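Local structure of NEDD8-conjugating enzyme UBC12 (Saccharomyces cerevisiae, 3O2U) at residues A[86-99]-A[121-134]. The protein accepts the ubiquitin-like protein Rub1 (NEDD8) from its E1 as a thioester and catalyses its covalent attachment to other proteins, chiefly the cullin Cdc53. Numbering follows the deposited sequence.
Sequences LDFNEVYPIEPPKV and LREDWSPALDLQSI
Trp-125 lies against Pro-96. From CB, with CG anti to the backbone N (chi1 172°), the indole is carried across to residues 93-96. Pro-96 CD stands over the face at CG, CD1 and NE1, 3.5 Å from the centroid of the five-membered ring and only 7° off its normal, a CH-pi contact. Pro-96 CB lies over CD2, CE3 and CZ3. At the edge, NE1 donates to Pro-93 O at 3.0 Å with an N-H...O angle of 140°, the oxygen almost in the indole plane and bordered also by CE2 and CZ2; a weak second bond runs from NE1 to Ile-94 O. CH2, at the far end, meets Tyr-92 CE1 at 4.0 Å. A leucine here would probably leave both carbonyls without this N-H and strip the flat face from Pro-96.

The cis peptide before Pro-93 lies in the Tyr-Pro-x-x-Pro-Pro motif of ubiquitin-conjugating enzymes; Tyr-92 OH is hydrogen-bonded to Asp-37 OD2, which also takes Leu-131 N. Deeper in, Pro-97 CD meets Ile-134 CD1 at 3.5 Å, tip to tip, while Leu-86 CD2 of strand 82-87 meets Leu-131 CD1 of helix 131-143 at 3.6 Å. Val-99 CG2 packs on Leu-121 CD1 at 3.7 Å, with Leu-121 about 8 Å, side chain to side chain, from Cys-117, the predicted thioester cysteine. Proline C-H groups on the indole face and a single N-H shared, unequally, by two backbone carbonyls together set the ring's orientation.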
ATOM      1  N   LEU A  86      -2.687  -0.591   3.398  1.00 14.30           N
ATOM      2  CA  LEU A  86      -2.518   0.831   3.101  1.00 17.17           C
ATOM      3  C   LEU A  86      -3.125   1.643   4.247  1.00 17.11           C
ATOM      4  O   LEU A  86      -4.334   1.540   4.499  1.00 17.82           O
ATOM      5  CB  LEU A  86      -3.216   1.194   1.784  1.00 15.49           C
ATOM      6  CG  LEU A  86      -2.531   0.831   0.454  1.00 15.36           C
ATOM      7  CD1 LEU A  86      -2.310  -0.665   0.324  1.00 17.29           C
ATOM      8  CD2 LEU A  86      -3.378   1.324  -0.683  1.00 10.42           C
ATOM      9  N   ASP A  87      -2.299   2.435   4.931  1.00 17.58           N
ATOM     10  CA  ASP A  87      -2.713   3.201   6.113  0.55 19.89           C
ATOM     11  C   ASP A  87      -2.716   4.705   5.809  1.00 18.68           C
ATOM     12  O   ASP A  87      -1.661   5.275   5.502  1.00 17.44           O
ATOM     13  CB  ASP A  87      -1.749   2.942   7.278  0.55 20.33           C
ATOM     14  CG  ASP A  87      -1.590   1.464   7.608  0.55 23.24           C
ATOM     15  OD1 ASP A  87      -2.512   0.679   7.344  0.55 24.53           O
ATOM     16  OD2 ASP A  87      -0.529   1.080   8.148  0.55 30.88           O
ATOM     17  N   PHE A  88      -3.875   5.337   5.918  1.00 16.63           N
ATOM     18  CA  PHE A  88      -4.043   6.742   5.554  1.00 19.97           C
ATOM     19  C   PHE A  88      -4.027   7.616   6.796  1.00 23.83           C
ATOM     20  O   PHE A  88      -4.637   7.270   7.797  1.00 24.15           O
ATOM     21  CB  PHE A  88      -5.376   6.930   4.834  1.00 15.27           C
ATOM     22  CG  PHE A  88      -5.461   6.196   3.539  1.00 16.85           C
ATOM     23  CD1 PHE A  88      -5.320   6.869   2.339  1.00 17.05           C
ATOM     24  CD2 PHE A  88      -5.641   4.825   3.517  1.00 15.85           C
ATOM     25  CE1 PHE A  88      -5.368   6.187   1.145  1.00 17.46           C
ATOM     26  CE2 PHE A  88      -5.696   4.133   2.327  1.00 17.12           C
ATOM     27  CZ  PHE A  88      -5.564   4.817   1.136  1.00 18.97           C
ATOM     28  N   ASN A  89      -3.329   8.744   6.736  1.00 26.24           N
ATOM     29  CA  ASN A  89      -3.397   9.726   7.823  1.00 24.96           C
ATOM     30  C   ASN A  89      -4.320  10.879   7.423  1.00 27.40           C
ATOM     31  O   ASN A  89      -4.889  10.869   6.325  1.00 21.98           O
ATOM     32  CB  ASN A  89      -1.994  10.211   8.201  1.00 24.00           C
ATOM     33  CG  ASN A  89      -1.278  10.879   7.050  1.00 26.60           C
ATOM     34  OD1 ASN A  89      -1.907  11.451   6.158  1.00 23.04           O
ATOM     35  ND2 ASN A  89       0.053  10.825   7.069  1.00 30.86           N
ATOM     36  N   GLU A  90      -4.477  11.870   8.297  1.00 26.49           N
ATOM     37  CA  GLU A  90      -5.452  12.927   8.051  1.00 25.64           C
ATOM     38  C   GLU A  90      -4.945  13.940   7.032  1.00 22.69           C
ATOM     39  O   GLU A  90      -5.559  14.985   6.806  1.00 22.71           O
ATOM     40  CB  GLU A  90      -5.857  13.615   9.365  1.00 27.14           C
ATOM     41  CG  GLU A  90      -6.757  12.744  10.244  1.00 26.46           C
ATOM     42  CD  GLU A  90      -8.004  12.279   9.499  1.00 32.76           C
ATOM     43  OE1 GLU A  90      -8.858  13.138   9.181  1.00 28.78           O
ATOM     44  OE2 GLU A  90      -8.125  11.059   9.217  1.00 32.36           O
ATOM     45  N   VAL A  91      -3.828  13.613   6.403  1.00 20.04           N
ATOM     46  CA  VAL A  91      -3.180  14.536   5.484  1.00 22.52           C
ATOM     47  C   VAL A  91      -3.231  14.054   4.020  1.00 21.50           C
ATOM     48  O   VAL A  91      -2.714  14.699   3.114  1.00 19.74           O
ATOM     49  CB  VAL A  91      -1.770  14.893   6.019  1.00 27.08           C
ATOM     50  CG1 VAL A  91      -0.719  14.875   4.948  1.00 26.24           C
ATOM     51  CG2 VAL A  91      -1.829  16.252   6.748  1.00 30.82           C
ATOM     52  N   TYR A  92      -3.911  12.934   3.793  1.00 18.03           N
ATOM     53  CA  TYR A  92      -4.273  12.529   2.431  1.00 17.05           C
ATOM     54  C   TYR A  92      -5.180  13.602   1.817  1.00 15.93           C
ATOM     55  O   TYR A  92      -6.104  14.086   2.474  1.00 16.15           O
ATOM     56  CB  TYR A  92      -5.003  11.188   2.473  1.00 19.55           C
ATOM     57  CG  TYR A  92      -5.197  10.542   1.128  1.00 18.87           C
ATOM     58  CD1 TYR A  92      -4.107  10.077   0.403  1.00 14.57           C
ATOM     59  CD2 TYR A  92      -6.476  10.377   0.590  1.00 17.13           C
ATOM     60  CE1 TYR A  92      -4.279   9.475  -0.829  1.00 17.89           C
ATOM     61  CE2 TYR A  92      -6.658   9.769  -0.647  1.00 18.65           C
ATOM     62  CZ  TYR A  92      -5.551   9.317  -1.346  1.00 17.31           C
ATOM     63  OH  TYR A  92      -5.695   8.708  -2.572  1.00 19.30           O
ATOM     64  N   PRO A  93      -4.954  13.961   0.547  1.00 16.01           N
ATOM     65  CA  PRO A  93      -4.019  13.403  -0.437  1.00 15.25           C
ATOM     66  C   PRO A  93      -2.683  14.142  -0.518  1.00 19.04           C
ATOM     67  O   PRO A  93      -1.935  13.928  -1.462  1.00 15.44           O
ATOM     68  CB  PRO A  93      -4.771  13.626  -1.753  1.00 16.40           C
ATOM     69  CG  PRO A  93      -5.458  14.922  -1.541  1.00 16.03           C
ATOM     70  CD  PRO A  93      -5.740  15.061  -0.044  1.00 17.86           C
ATOM     71  N   ILE A  94      -2.385  15.011   0.441  1.00 18.29           N
ATOM     72  CA  ILE A  94      -1.116  15.717   0.388  1.00 18.56           C
ATOM     73  C   ILE A  94      -0.007  14.689   0.542  1.00 19.12           C
ATOM     74  O   ILE A  94       1.029  14.762  -0.123  1.00 17.55           O
ATOM     75  CB  ILE A  94      -1.026  16.800   1.479  1.00 18.97           C
ATOM     76  CG1 ILE A  94      -2.057  17.908   1.212  1.00 19.10           C
ATOM     77  CG2 ILE A  94       0.368  17.370   1.547  1.00 18.19           C
ATOM     78  CD1 ILE A  94      -2.183  18.920   2.359  1.00 23.83           C
ATOM     79  N   GLU A  95      -0.244  13.732   1.429  1.00 19.75           N
ATOM     80  CA  GLU A  95       0.615  12.563   1.588  1.00 22.45           C
ATOM     81  C   GLU A  95      -0.152  11.318   1.171  1.00 16.93           C
ATOM     82  O   GLU A  95      -1.343  11.202   1.462  1.00 19.88           O
ATOM     83  CB  GLU A  95       1.043  12.402   3.046  1.00 24.02           C
ATOM     84  CG  GLU A  95       1.869  13.560   3.577  1.00 28.57           C
ATOM     85  CD  GLU A  95       3.330  13.235   3.695  1.00 35.94           C
ATOM     86  OE1 GLU A  95       3.657  12.181   4.289  1.00 41.81           O
ATOM     87  OE2 GLU A  95       4.153  14.042   3.204  1.00 40.96           O
ATOM     88  N   PRO A  96       0.529  10.373   0.515  1.00 18.75           N
ATOM     89  CA  PRO A  96      -0.096   9.092   0.170  1.00 20.79           C
ATOM     90  C   PRO A  96      -0.202   8.197   1.400  1.00 18.64           C
ATOM     91  O   PRO A  96       0.433   8.491   2.416  1.00 16.78           O
ATOM     92  CB  PRO A  96       0.902   8.492  -0.825  1.00 22.83           C
ATOM     93  CG  PRO A  96       2.228   9.026  -0.355  1.00 22.79           C
ATOM     94  CD  PRO A  96       1.918  10.457   0.017  1.00 22.57           C
ATOM     95  N   PRO A  97      -0.982   7.108   1.321  1.00 16.08           N
ATOM     96  CA  PRO A  97      -0.986   6.225   2.492  1.00 18.85           C
ATOM     97  C   PRO A  97       0.377   5.600   2.670  1.00 20.52           C
ATOM     98  O   PRO A  97       1.151   5.517   1.712  1.00 16.36           O
ATOM     99  CB  PRO A  97      -1.988   5.132   2.101  1.00 16.16           C
ATOM    100  CG  PRO A  97      -1.884   5.081   0.572  1.00 15.42           C
ATOM    101  CD  PRO A  97      -1.778   6.555   0.209  1.00 15.59           C
ATOM    102  N   LYS A  98       0.671   5.166   3.891  1.00 17.10           N
ATOM    103  CA  LYS A  98       1.809   4.284   4.120  1.00 19.20           C
ATOM    104  C   LYS A  98       1.463   2.895   3.572  1.00 17.16           C
ATOM    105  O   LYS A  98       0.391   2.395   3.824  1.00 15.59           O
ATOM    106  CB  LYS A  98       2.099   4.192   5.618  1.00 20.05           C
ATOM    107  CG  LYS A  98       3.053   3.070   5.994  1.00 26.20           C
ATOM    108  CD  LYS A  98       3.747   3.393   7.296  1.00 34.59           C
ATOM    109  CE  LYS A  98       4.755   2.321   7.671  1.00 40.88           C
ATOM    110  NZ  LYS A  98       4.044   1.075   8.051  1.00 42.90           N
ATOM    111  N   VAL A  99       2.356   2.292   2.795  1.00 15.40           N
ATOM    112  CA  VAL A  99       2.088   0.984   2.216  1.00 16.63           C
ATOM    113  C   VAL A  99       3.034  -0.023   2.870  1.00 20.46           C
ATOM    114  O   VAL A  99       4.238   0.220   2.960  1.00 21.35           O
ATOM    115  CB  VAL A  99       2.281   1.022   0.684  1.00 18.47           C
ATOM    116  CG1 VAL A  99       2.120  -0.366   0.060  1.00 18.55           C
ATOM    117  CG2 VAL A  99       1.317   2.037   0.066  1.00 16.15           C
ATOM    118  N   LEU A 121       4.886   6.587  -4.511  1.00 17.70           N
ATOM    119  CA  LEU A 121       4.686   6.725  -3.080  1.00 16.98           C
ATOM    120  C   LEU A 121       5.542   7.826  -2.467  1.00 24.40           C
ATOM    121  O   LEU A 121       5.296   8.222  -1.330  1.00 25.22           O
ATOM    122  CB  LEU A 121       4.927   5.396  -2.360  1.00 21.04           C
ATOM    123  CG  LEU A 121       3.901   4.311  -2.723  1.00 21.39           C
ATOM    124  CD1 LEU A 121       4.221   3.003  -2.020  1.00 21.06           C
ATOM    125  CD2 LEU A 121       2.490   4.769  -2.394  1.00 21.10           C
ATOM    126  N   ARG A 122       6.542   8.321  -3.199  1.00 23.00           N
ATOM    127  CA  ARG A 122       7.358   9.421  -2.668  1.00 31.44           C
ATOM    128  C   ARG A 122       7.771  10.495  -3.672  1.00 28.24           C
ATOM    129  O   ARG A 122       7.126  11.543  -3.760  1.00 27.72           O
ATOM    130  CB  ARG A 122       8.589   8.905  -1.915  1.00 36.91           C
ATOM    131  CG  ARG A 122       9.413  10.024  -1.259  1.00 40.84           C
ATOM    132  CD  ARG A 122       9.128  10.144   0.230  1.00 42.87           C
ATOM    133  NE  ARG A 122       9.707  11.358   0.802  1.00 44.01           N
ATOM    134  CZ  ARG A 122       9.263  11.942   1.910  1.00 43.15           C
ATOM    135  NH1 ARG A 122       8.231  11.426   2.564  1.00 40.52           N
ATOM    136  NH2 ARG A 122       9.841  13.050   2.358  1.00 38.59           N
ATOM    137  N   GLU A 123       8.845  10.264  -4.420  1.00 28.18           N
ATOM    138  CA  GLU A 123       9.356  11.349  -5.254  1.00 29.08           C
ATOM    139  C   GLU A 123       8.379  11.742  -6.358  1.00 27.01           C
ATOM    140  O   GLU A 123       8.332  12.898  -6.755  1.00 29.85           O
ATOM    141  CB  GLU A 123      10.741  11.057  -5.830  1.00 33.23           C
ATOM    142  CG  GLU A 123      10.758  10.137  -7.021  1.00 35.05           C
ATOM    143  CD  GLU A 123      11.105   8.734  -6.619  1.00 41.69           C
ATOM    144  OE1 GLU A 123      10.818   8.374  -5.457  1.00 46.16           O
ATOM    145  OE2 GLU A 123      11.678   7.998  -7.450  1.00 41.33           O
ATOM    146  N   ASP A 124       7.585  10.795  -6.836  1.00 22.20           N
ATOM    147  CA  ASP A 124       6.639  11.107  -7.906  1.00 23.41           C
ATOM    148  C   ASP A 124       5.196  11.195  -7.419  1.00 20.79           C
ATOM    149  O   ASP A 124       4.273  11.157  -8.217  1.00 22.64           O
ATOM    150  CB  ASP A 124       6.745  10.091  -9.049  1.00 23.95           C
ATOM    151  CG  ASP A 124       8.127  10.068  -9.676  1.00 27.09           C
ATOM    152  OD1 ASP A 124       8.723  11.150  -9.853  1.00 27.35           O
ATOM    153  OD2 ASP A 124       8.601   8.967 -10.000  1.00 34.72           O
ATOM    154  N   TRP A 125       4.994  11.324  -6.115  1.00 22.50           N
ATOM    155  CA  TRP A 125       3.633  11.481  -5.612  1.00 19.03           C
ATOM    156  C   TRP A 125       3.067  12.865  -5.961  1.00 21.74           C
ATOM    157  O   TRP A 125       3.772  13.865  -5.896  1.00 22.72           O
ATOM    158  CB  TRP A 125       3.580  11.264  -4.104  1.00 19.16           C
ATOM    159  CG  TRP A 125       2.247  11.603  -3.560  1.00 19.34           C
ATOM    160  CD1 TRP A 125       1.914  12.704  -2.819  1.00 21.82           C
ATOM    161  CD2 TRP A 125       1.047  10.857  -3.737  1.00 18.87           C
ATOM    162  NE1 TRP A 125       0.578  12.672  -2.508  1.00 22.33           N
ATOM    163  CE2 TRP A 125       0.024  11.544  -3.062  1.00 21.04           C
ATOM    164  CE3 TRP A 125       0.737   9.659  -4.393  1.00 20.60           C
ATOM    165  CZ2 TRP A 125      -1.287  11.084  -3.034  1.00 18.13           C
ATOM    166  CZ3 TRP A 125      -0.569   9.205  -4.364  1.00 22.31           C
ATOM    167  CH2 TRP A 125      -1.563   9.917  -3.690  1.00 18.48           C
ATOM    168  N   SER A 126       1.801  12.908  -6.352  1.00 17.18           N
ATOM    169  CA  SER A 126       1.072  14.161  -6.544  1.00 19.82           C
ATOM    170  C   SER A 126      -0.327  13.971  -5.965  1.00 19.85           C
ATOM    171  O   SER A 126      -0.878  12.865  -6.040  1.00 18.68           O
ATOM    172  CB  SER A 126       0.972  14.503  -8.031  1.00 19.76           C
ATOM    173  OG  SER A 126      -0.204  15.236  -8.318  1.00 24.62           O
ATOM    174  N   PRO A 127      -0.905  15.040  -5.381  1.00 21.93           N
ATOM    175  CA  PRO A 127      -2.249  14.919  -4.807  1.00 19.99           C
ATOM    176  C   PRO A 127      -3.297  14.711  -5.881  1.00 22.03           C
ATOM    177  O   PRO A 127      -4.462  14.453  -5.553  1.00 23.58           O
ATOM    178  CB  PRO A 127      -2.458  16.264  -4.092  1.00 23.36           C
ATOM    179  CG  PRO A 127      -1.093  16.744  -3.783  1.00 25.68           C
ATOM    180  CD  PRO A 127      -0.259  16.309  -4.990  1.00 22.38           C
ATOM    181  N   ALA A 128      -2.889  14.824  -7.146  1.00 18.54           N
ATOM    182  CA  ALA A 128      -3.790  14.560  -8.256  1.00 22.73           C
ATOM    183  C   ALA A 128      -3.775  13.073  -8.652  1.00 20.93           C
ATOM    184  O   ALA A 128      -4.553  12.656  -9.505  1.00 23.10           O
ATOM    185  CB  ALA A 128      -3.439  15.440  -9.462  1.00 27.40           C
ATOM    186  N   LEU A 129      -2.878  12.297  -8.044  1.00 20.68           N
ATOM    187  CA  LEU A 129      -2.872  10.839  -8.182  1.00 18.41           C
ATOM    188  C   LEU A 129      -3.876  10.290  -7.171  1.00 23.38           C
ATOM    189  O   LEU A 129      -4.294  11.008  -6.262  1.00 20.31           O
ATOM    190  CB  LEU A 129      -1.475  10.254  -7.915  1.00 16.92           C
ATOM    191  CG  LEU A 129      -0.394  10.567  -8.961  1.00 22.87           C
ATOM    192  CD1 LEU A 129       0.934   9.844  -8.680  1.00 21.00           C
ATOM    193  CD2 LEU A 129      -0.884  10.232 -10.351  1.00 23.05           C
ATOM    194  N   ASP A 130      -4.281   9.036  -7.339  1.00 18.81           N
ATOM    195  CA  ASP A 130      -5.354   8.489  -6.514  1.00 19.81           C
ATOM    196  C   ASP A 130      -5.102   7.039  -6.134  1.00 18.35           C
ATOM    197  O   ASP A 130      -4.079   6.454  -6.504  1.00 16.15           O
ATOM    198  CB  ASP A 130      -6.705   8.627  -7.232  1.00 18.70           C
ATOM    199  CG  ASP A 130      -6.744   7.880  -8.563  1.00 26.41           C
ATOM    200  OD1 ASP A 130      -5.735   7.244  -8.945  1.00 26.94           O
ATOM    201  OD2 ASP A 130      -7.787   7.936  -9.243  1.00 28.70           O
ATOM    202  N   LEU A 131      -6.044   6.468  -5.388  1.00 18.93           N
ATOM    203  CA  LEU A 131      -5.898   5.112  -4.908  1.00 16.53           C
ATOM    204  C   LEU A 131      -5.757   4.167  -6.103  1.00 18.58           C
ATOM    205  O   LEU A 131      -4.977   3.219  -6.062  1.00 18.82           O
ATOM    206  CB  LEU A 131      -7.096   4.734  -4.028  1.00 16.02           C
ATOM    207  CG  LEU A 131      -7.139   3.299  -3.514  1.00 18.43           C
ATOM    208  CD1 LEU A 131      -5.882   2.962  -2.706  1.00 15.84           C
ATOM    209  CD2 LEU A 131      -8.415   3.058  -2.675  1.00 22.17           C
ATOM    210  N   GLN A 132      -6.513   4.428  -7.169  1.00 17.45           N
ATOM    211  CA  GLN A 132      -6.432   3.580  -8.370  1.00 22.05           C
ATOM    212  C   GLN A 132      -4.985   3.521  -8.873  1.00 19.03           C
ATOM    213  O   GLN A 132      -4.492   2.457  -9.233  1.00 16.87           O
ATOM    214  CB  GLN A 132      -7.342   4.109  -9.480  1.00 22.73           C
ATOM    215  CG  GLN A 132      -7.219   3.359 -10.794  1.00 24.77           C
ATOM    216  CD  GLN A 132      -8.154   2.191 -10.875  1.00 30.73           C
ATOM    217  OE1 GLN A 132      -9.175   2.157 -10.192  1.00 31.11           O
ATOM    218  NE2 GLN A 132      -7.824   1.222 -11.717  1.00 38.00           N
ATOM    219  N   SER A 133      -4.314   4.672  -8.883  1.00 17.40           N
ATOM    220  CA  SER A 133      -2.920   4.769  -9.327  1.00 17.19           C
ATOM    221  C   SER A 133      -2.002   3.971  -8.446  1.00 17.52           C
ATOM    222  O   SER A 133      -1.125   3.279  -8.931  1.00 19.47           O
ATOM    223  CB  SER A 133      -2.456   6.219  -9.299  1.00 22.61           C
ATOM    224  OG  SER A 133      -3.313   7.011 -10.097  1.00 30.25           O
ATOM    225  N   ILE A 134      -2.179   4.095  -7.133  1.00 17.60           N
ATOM    226  CA  ILE A 134      -1.337   3.352  -6.229  1.00 14.69           C
ATOM    227  C   ILE A 134      -1.520   1.864  -6.483  1.00 13.96           C
ATOM    228  O   ILE A 134      -0.544   1.123  -6.631  1.00 16.43           O
ATOM    229  CB  ILE A 134      -1.659   3.687  -4.761  1.00 16.01           C
ATOM    230  CG1 ILE A 134      -1.275   5.154  -4.479  1.00 16.52           C
ATOM    231  CG2 ILE A 134      -0.919   2.731  -3.851  1.00 16.29           C
ATOM    232  CD1 ILE A 134      -1.935   5.774  -3.245  1.00 20.86           C
TER